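Local coordinates for protein benzoate transport porin BenP (Acinetobacter baumannii AB307-0294, PDB 5DL8) that probably acts as an outer-membrane porin of the OprD family, forming a beta-barrel that lets small solutes pass into the bacterium, at residues 373-385 / 394-406. Numbering follows the deposited sequence.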
loop_
_atom_site.group_PDB
_atom_site.type_symbol
_atom_site.label_atom_id
_atom_site.label_comp_id
_atom_site.label_asym_id
_atom_site.label_seq_id
_atom_site.Cartn_x
_atom_site.Cartn_y
_atom_site.Cartn_z
ATOM N N LEU A 373 -30.582 5.879 -5.795
ATOM C CA LEU A 373 -30.134 7.158 -6.407
ATOM C C LEU A 373 -28.639 7.433 -6.233
ATOM O O LEU A 373 -28.047 7.921 -7.151
ATOM C CB LEU A 373 -30.870 8.328 -5.813
ATOM C CG LEU A 373 -30.551 9.740 -6.314
ATOM C CD1 LEU A 373 -30.929 9.815 -7.771
ATOM C CD2 LEU A 373 -31.325 10.846 -5.591
ATOM N N LEU A 374 -28.082 7.056 -5.085
ATOM C CA LEU A 374 -26.774 7.346 -4.625
ATOM C C LEU A 374 -25.834 6.166 -4.641
ATOM O O LEU A 374 -24.780 6.216 -3.980
ATOM C CB LEU A 374 -26.846 7.908 -3.187
ATOM C CG LEU A 374 -27.554 9.280 -2.994
ATOM C CD1 LEU A 374 -27.641 9.641 -1.510
ATOM C CD2 LEU A 374 -26.944 10.465 -3.765
ATOM N N LYS A 375 -26.187 5.147 -5.429
ATOM C CA LYS A 375 -25.376 3.967 -5.583
ATOM C C LYS A 375 -23.945 4.240 -6.135
ATOM O O LYS A 375 -23.844 4.852 -7.164
ATOM C CB LYS A 375 -26.059 3.012 -6.533
ATOM C CG LYS A 375 -25.381 1.640 -6.649
ATOM C CD LYS A 375 -26.452 0.535 -6.874
ATOM C CE LYS A 375 -26.105 -0.634 -7.822
ATOM N NZ LYS A 375 -24.772 -1.212 -7.509
ATOM N N GLY A 376 -22.922 3.730 -5.431
ATOM C CA GLY A 376 -21.524 3.945 -5.677
ATOM C C GLY A 376 -20.888 5.130 -4.895
ATOM O O GLY A 376 -19.697 5.348 -4.989
ATOM N N PHE A 377 -21.703 6.005 -4.263
ATOM C CA PHE A 377 -21.148 7.031 -3.363
ATOM C C PHE A 377 -20.856 6.483 -1.989
ATOM O O PHE A 377 -21.663 5.668 -1.442
ATOM C CB PHE A 377 -22.127 8.219 -3.207
ATOM C CG PHE A 377 -22.156 9.070 -4.372
ATOM C CD1 PHE A 377 -21.148 9.995 -4.554
ATOM C CD2 PHE A 377 -23.120 8.899 -5.324
ATOM C CE1 PHE A 377 -21.121 10.779 -5.687
ATOM C CE2 PHE A 377 -23.165 9.673 -6.420
ATOM C CZ PHE A 377 -22.162 10.643 -6.626
ATOM N N ALA A 378 -19.785 6.993 -1.415
ATOM C CA ALA A 378 -19.372 6.645 -0.034
ATOM C C ALA A 378 -18.707 7.855 0.604
ATOM O O ALA A 378 -18.154 8.701 -0.128
ATOM C CB ALA A 378 -18.377 5.414 -0.033
ATOM N N LEU A 379 -18.683 7.892 1.945
ATOM C CA LEU A 379 -17.880 8.840 2.675
ATOM C C LEU A 379 -16.859 8.065 3.540
ATOM O O LEU A 379 -17.154 6.954 4.089
ATOM C CB LEU A 379 -18.706 9.734 3.647
ATOM C CG LEU A 379 -19.933 10.433 3.153
ATOM C CD1 LEU A 379 -20.724 10.944 4.385
ATOM C CD2 LEU A 379 -19.638 11.505 2.162
ATOM N N GLN A 380 -15.707 8.696 3.740
ATOM C CA GLN A 380 -14.688 8.177 4.623
ATOM C C GLN A 380 -14.012 9.330 5.282
ATOM O O GLN A 380 -13.642 10.340 4.573
ATOM C CB GLN A 380 -13.641 7.365 3.835
ATOM C CG GLN A 380 -12.627 6.591 4.711
ATOM C CD GLN A 380 -11.607 5.923 3.857
ATOM O OE1 GLN A 380 -10.752 6.576 3.204
ATOM N NE2 GLN A 380 -11.727 4.618 3.762
ATOM N N TYR A 381 -13.874 9.175 6.602
ATOM C CA TYR A 381 -13.181 10.059 7.501
ATOM C C TYR A 381 -12.111 9.239 8.319
ATOM O O TYR A 381 -12.421 8.183 8.989
ATOM C CB TYR A 381 -14.125 10.724 8.511
ATOM C CG TYR A 381 -13.420 11.576 9.555
ATOM C CD1 TYR A 381 -12.653 12.686 9.178
ATOM C CD2 TYR A 381 -13.419 11.229 10.864
ATOM C CE1 TYR A 381 -11.953 13.459 10.097
ATOM C CE2 TYR A 381 -12.719 12.000 11.819
ATOM C CZ TYR A 381 -11.971 13.123 11.412
ATOM O OH TYR A 381 -11.240 13.894 12.325
ATOM N N ILE A 382 -10.902 9.801 8.315
ATOM C CA ILE A 382 -9.756 9.278 8.988
ATOM C C ILE A 382 -9.130 10.348 9.874
ATOM O O ILE A 382 -8.862 11.538 9.436
ATOM C CB ILE A 382 -8.776 8.653 8.020
ATOM C CG1 ILE A 382 -9.362 7.366 7.508
ATOM C CG2 ILE A 382 -7.516 8.160 8.768
ATOM C CD1 ILE A 382 -8.768 6.863 6.223
ATOM N N ARG A 383 -8.946 9.991 11.133
ATOM C CA ARG A 383 -8.308 10.876 12.104
ATOM C C ARG A 383 -7.024 10.221 12.639
ATOM O O ARG A 383 -7.081 9.116 13.230
ATOM C CB ARG A 383 -9.256 11.267 13.289
ATOM C CG ARG A 383 -8.617 12.013 14.452
ATOM C CD ARG A 383 -8.263 13.422 14.004
ATOM N NE ARG A 383 -7.428 14.126 15.019
ATOM C CZ ARG A 383 -7.112 15.439 14.983
ATOM N NH1 ARG A 383 -7.565 16.234 14.034
ATOM N NH2 ARG A 383 -6.337 15.945 15.897
ATOM N N ILE A 384 -5.889 10.900 12.467
ATOM C CA ILE A 384 -4.605 10.463 13.009
ATOM C C ILE A 384 -4.103 11.419 14.056
ATOM O O ILE A 384 -4.147 12.670 13.877
ATOM C CB ILE A 384 -3.619 10.293 11.866
ATOM C CG1 ILE A 384 -4.088 9.114 10.961
ATOM C CG2 ILE A 384 -2.200 9.900 12.373
ATOM C CD1 ILE A 384 -3.629 9.427 9.580
ATOM N N ASP A 385 -3.761 10.889 15.202
ATOM C CA ASP A 385 -3.007 11.627 16.245
ATOM C C ASP A 385 -1.693 10.870 16.575
ATOM O O ASP A 385 -1.736 9.707 17.136
ATOM C CB ASP A 385 -3.816 11.821 17.572
ATOM C CG ASP A 385 -5.045 12.720 17.369
ATOM O OD1 ASP A 385 -4.848 13.972 17.540
ATOM O OD2 ASP A 385 -6.167 12.198 17.056
ATOM N N PHE A 394 1.594 15.677 15.869
ATOM C CA PHE A 394 0.599 16.212 14.967
ATOM C C PHE A 394 -0.813 15.552 15.016
ATOM O O PHE A 394 -1.008 14.436 15.515
ATOM C CB PHE A 394 1.168 16.201 13.553
ATOM C CG PHE A 394 1.276 14.817 12.947
ATOM C CD1 PHE A 394 0.155 14.181 12.407
ATOM C CD2 PHE A 394 2.491 14.205 12.848
ATOM C CE1 PHE A 394 0.243 12.943 11.816
ATOM C CE2 PHE A 394 2.600 12.951 12.263
ATOM C CZ PHE A 394 1.471 12.308 11.750
ATOM N N GLY A 395 -1.772 16.280 14.484
ATOM C CA GLY A 395 -3.152 15.785 14.225
ATOM C C GLY A 395 -3.479 15.943 12.758
ATOM O O GLY A 395 -3.323 17.010 12.217
ATOM N N GLU A 396 -3.947 14.876 12.142
ATOM C CA GLU A 396 -4.257 14.819 10.755
ATOM C C GLU A 396 -5.677 14.372 10.538
ATOM O O GLU A 396 -6.049 13.259 11.042
ATOM C CB GLU A 396 -3.346 13.886 9.997
ATOM C CG GLU A 396 -3.604 13.796 8.499
ATOM C CD GLU A 396 -2.532 12.985 7.703
ATOM O OE1 GLU A 396 -1.451 12.739 8.234
ATOM O OE2 GLU A 396 -2.772 12.508 6.580
ATOM N N ASP A 397 -6.416 15.182 9.725
ATOM C CA ASP A 397 -7.721 14.844 9.215
ATOM C C ASP A 397 -7.695 14.501 7.731
ATOM O O ASP A 397 -7.070 15.166 6.921
ATOM C CB ASP A 397 -8.714 16.009 9.448
ATOM C CG ASP A 397 -8.813 16.403 10.863
ATOM O OD1 ASP A 397 -9.355 15.702 11.695
ATOM O OD2 ASP A 397 -8.355 17.435 11.192
ATOM N N ARG A 398 -8.419 13.456 7.357
ATOM C CA ARG A 398 -8.618 13.085 5.966
ATOM C C ARG A 398 -10.080 12.793 5.773
ATOM O O ARG A 398 -10.648 11.976 6.571
ATOM C CB ARG A 398 -7.822 11.864 5.586
ATOM C CG ARG A 398 -6.301 11.903 5.919
ATOM C CD ARG A 398 -5.593 10.737 5.255
ATOM N NE ARG A 398 -4.244 10.542 5.741
ATOM C CZ ARG A 398 -3.614 9.356 5.962
ATOM N NH1 ARG A 398 -4.129 8.091 5.681
ATOM N NH2 ARG A 398 -2.390 9.427 6.443
ATOM N N LEU A 399 -10.657 13.451 4.762
ATOM C CA LEU A 399 -12.090 13.389 4.477
ATOM C C LEU A 399 -12.281 13.195 3.011
ATOM O O LEU A 399 -11.679 13.924 2.161
ATOM C CB LEU A 399 -12.833 14.685 4.916
ATOM C CG LEU A 399 -14.411 14.674 4.879
ATOM C CD1 LEU A 399 -15.127 13.630 5.806
ATOM C CD2 LEU A 399 -14.993 16.046 5.187
ATOM N N PHE A 400 -13.020 12.145 2.673
ATOM C CA PHE A 400 -13.112 11.707 1.274
ATOM C C PHE A 400 -14.567 11.545 0.920
ATOM O O PHE A 400 -15.340 10.962 1.736
ATOM C CB PHE A 400 -12.421 10.373 1.042
ATOM C CG PHE A 400 -10.901 10.381 1.292
ATOM C CD1 PHE A 400 -10.041 10.956 0.417
ATOM C CD2 PHE A 400 -10.353 9.737 2.417
ATOM C CE1 PHE A 400 -8.671 10.972 0.658
ATOM C CE2 PHE A 400 -8.975 9.678 2.673
ATOM C CZ PHE A 400 -8.121 10.298 1.781
ATOM N N VAL A 401 -14.944 12.019 -0.275
ATOM C CA VAL A 401 -16.178 11.628 -0.871
ATOM C C VAL A 401 -15.810 10.898 -2.132
ATOM O O VAL A 401 -15.269 11.493 -3.047
ATOM C CB VAL A 401 -17.079 12.803 -1.254
ATOM C CG1 VAL A 401 -18.424 12.304 -1.859
ATOM C CG2 VAL A 401 -17.313 13.731 -0.063
ATOM N N ASN A 402 -16.134 9.617 -2.166
ATOM C CA ASN A 402 -15.750 8.657 -3.198
ATOM C C ASN A 402 -16.943 8.251 -4.010
ATOM O O ASN A 402 -18.047 8.005 -3.440
ATOM C CB ASN A 402 -15.159 7.401 -2.533
ATOM C CG ASN A 402 -13.714 7.640 -1.986
ATOM O OD1 ASN A 402 -12.885 8.264 -2.698
ATOM N ND2 ASN A 402 -13.416 7.199 -0.766
ATOM N N TYR A 403 -16.724 8.111 -5.303
ATOM C CA TYR A 403 -17.717 7.512 -6.190
ATOM C C TYR A 403 -17.020 6.470 -7.027
ATOM O O TYR A 403 -15.948 6.727 -7.529
ATOM C CB TYR A 403 -18.329 8.510 -7.130
ATOM C CG TYR A 403 -19.312 7.867 -8.074
ATOM C CD1 TYR A 403 -20.643 7.585 -7.694
ATOM C CD2 TYR A 403 -18.974 7.623 -9.377
ATOM C CE1 TYR A 403 -21.563 7.016 -8.584
ATOM C CE2 TYR A 403 -19.879 7.124 -10.273
ATOM C CZ TYR A 403 -21.140 6.772 -9.858
ATOM O OH TYR A 403 -21.945 6.290 -10.811
ATOM N N THR A 404 -17.648 5.309 -7.142
ATOM C CA THR A 404 -17.111 4.114 -7.847
ATOM C C THR A 404 -18.209 3.525 -8.725
ATOM O O THR A 404 -19.315 3.320 -8.274
ATOM C CB THR A 404 -16.507 3.135 -6.866
ATOM O OG1 THR A 404 -15.424 3.785 -6.240
ATOM C CG2 THR A 404 -15.988 1.877 -7.566
ATOM N N LYS A 405 -17.940 3.351 -9.996
ATOM C CA LYS A 405 -18.877 2.612 -10.818
ATOM C C LYS A 405 -18.129 1.616 -11.721
ATOM O O LYS A 405 -17.147 1.973 -12.415
ATOM C CB LYS A 405 -19.706 3.513 -11.656
ATOM C CG LYS A 405 -20.739 2.645 -12.375
ATOM C CD LYS A 405 -21.863 3.435 -12.984
ATOM C CE LYS A 405 -21.519 3.920 -14.381
ATOM N NZ LYS A 405 -22.829 4.182 -15.034
ATOM N N LYS A 406 -18.621 0.376 -11.672
ATOM C CA LYS A 406 -17.955 -0.805 -12.235
ATOM C C LYS A 406 -18.931 -1.340 -13.261
ATOM O O LYS A 406 -20.150 -1.342 -13.034
ATOM C CB LYS A 406 -17.746 -1.791 -11.153
ATOM C CG LYS A 406 -16.322 -2.154 -10.956
ATOM C CD LYS A 406 -16.181 -3.285 -9.956
ATOM C CE LYS A 406 -16.328 -2.741 -8.543
ATOM N NZ LYS A 406 -14.967 -2.570 -7.943
HETATM O O HOH W 1 -10.656 6.950 0.395
#
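Asp-397 and Arg-383 form a salt bridge across the last hairpin of the OprD-family beta-barrel, where strands 377-388 and 394-406 run antiparallel. Arg-383 NH1 lies 3.0 Å from Asp-397 OD1, which sits in the guanidinium plane, whereas the arginine reaches that oxygen from above the carboxylate plane. The same OD1 accepts a 2.7 Å bond from Tyr-381 OH at the edge of the tyrosine ring, so one carboxylate oxygen ties together two alternate residues of the facing strand. A bend at chi2 (71°) folds the arginine along its own strand, where NE and NH2 grip Asp-385 side-on; one cation thus serves two acids, and its flat group lies over the backbone of Gly-395, whose lack of a side chain suits this close passage.

Eight backbone hydrogen bonds join the strands in four pairs, from Ala-378/Asn-402 to Ile-384/Glu-396, and Thr-404 N to Gly-376 O adds a ninth. On the face carrying Gln-380 and Arg-398, Ile-384 sets CD1 over the guanidinium of Arg-398, 3.4 Å from NH2. Glu-396 OE2 lies in the plane of that guanidinium and accepts from Arg-398 NE at 2.6 Å, while OE1 pairs with Arg-37 of the neighbouring strand 25-39, which closes the barrel.

The other face turns apolar beyond the ion pairs: Leu-379 CD2 packs alongside Val-401 CG2, near a bound detergent, as befits a surface probably facing lipid. Tyr-403 CD1 sits over the centre of the Phe-377 ring, the two planes inclined at 48°. On the face of Gln-380 and Asn-402, Gln-380 extends beside Phe-400 while its NE2 bonds Asn-366; a water bridges the strands, donating to Gln-380 OE1 at 2.8 Å and accepting from Asn-402 ND2 at 3.0 Å.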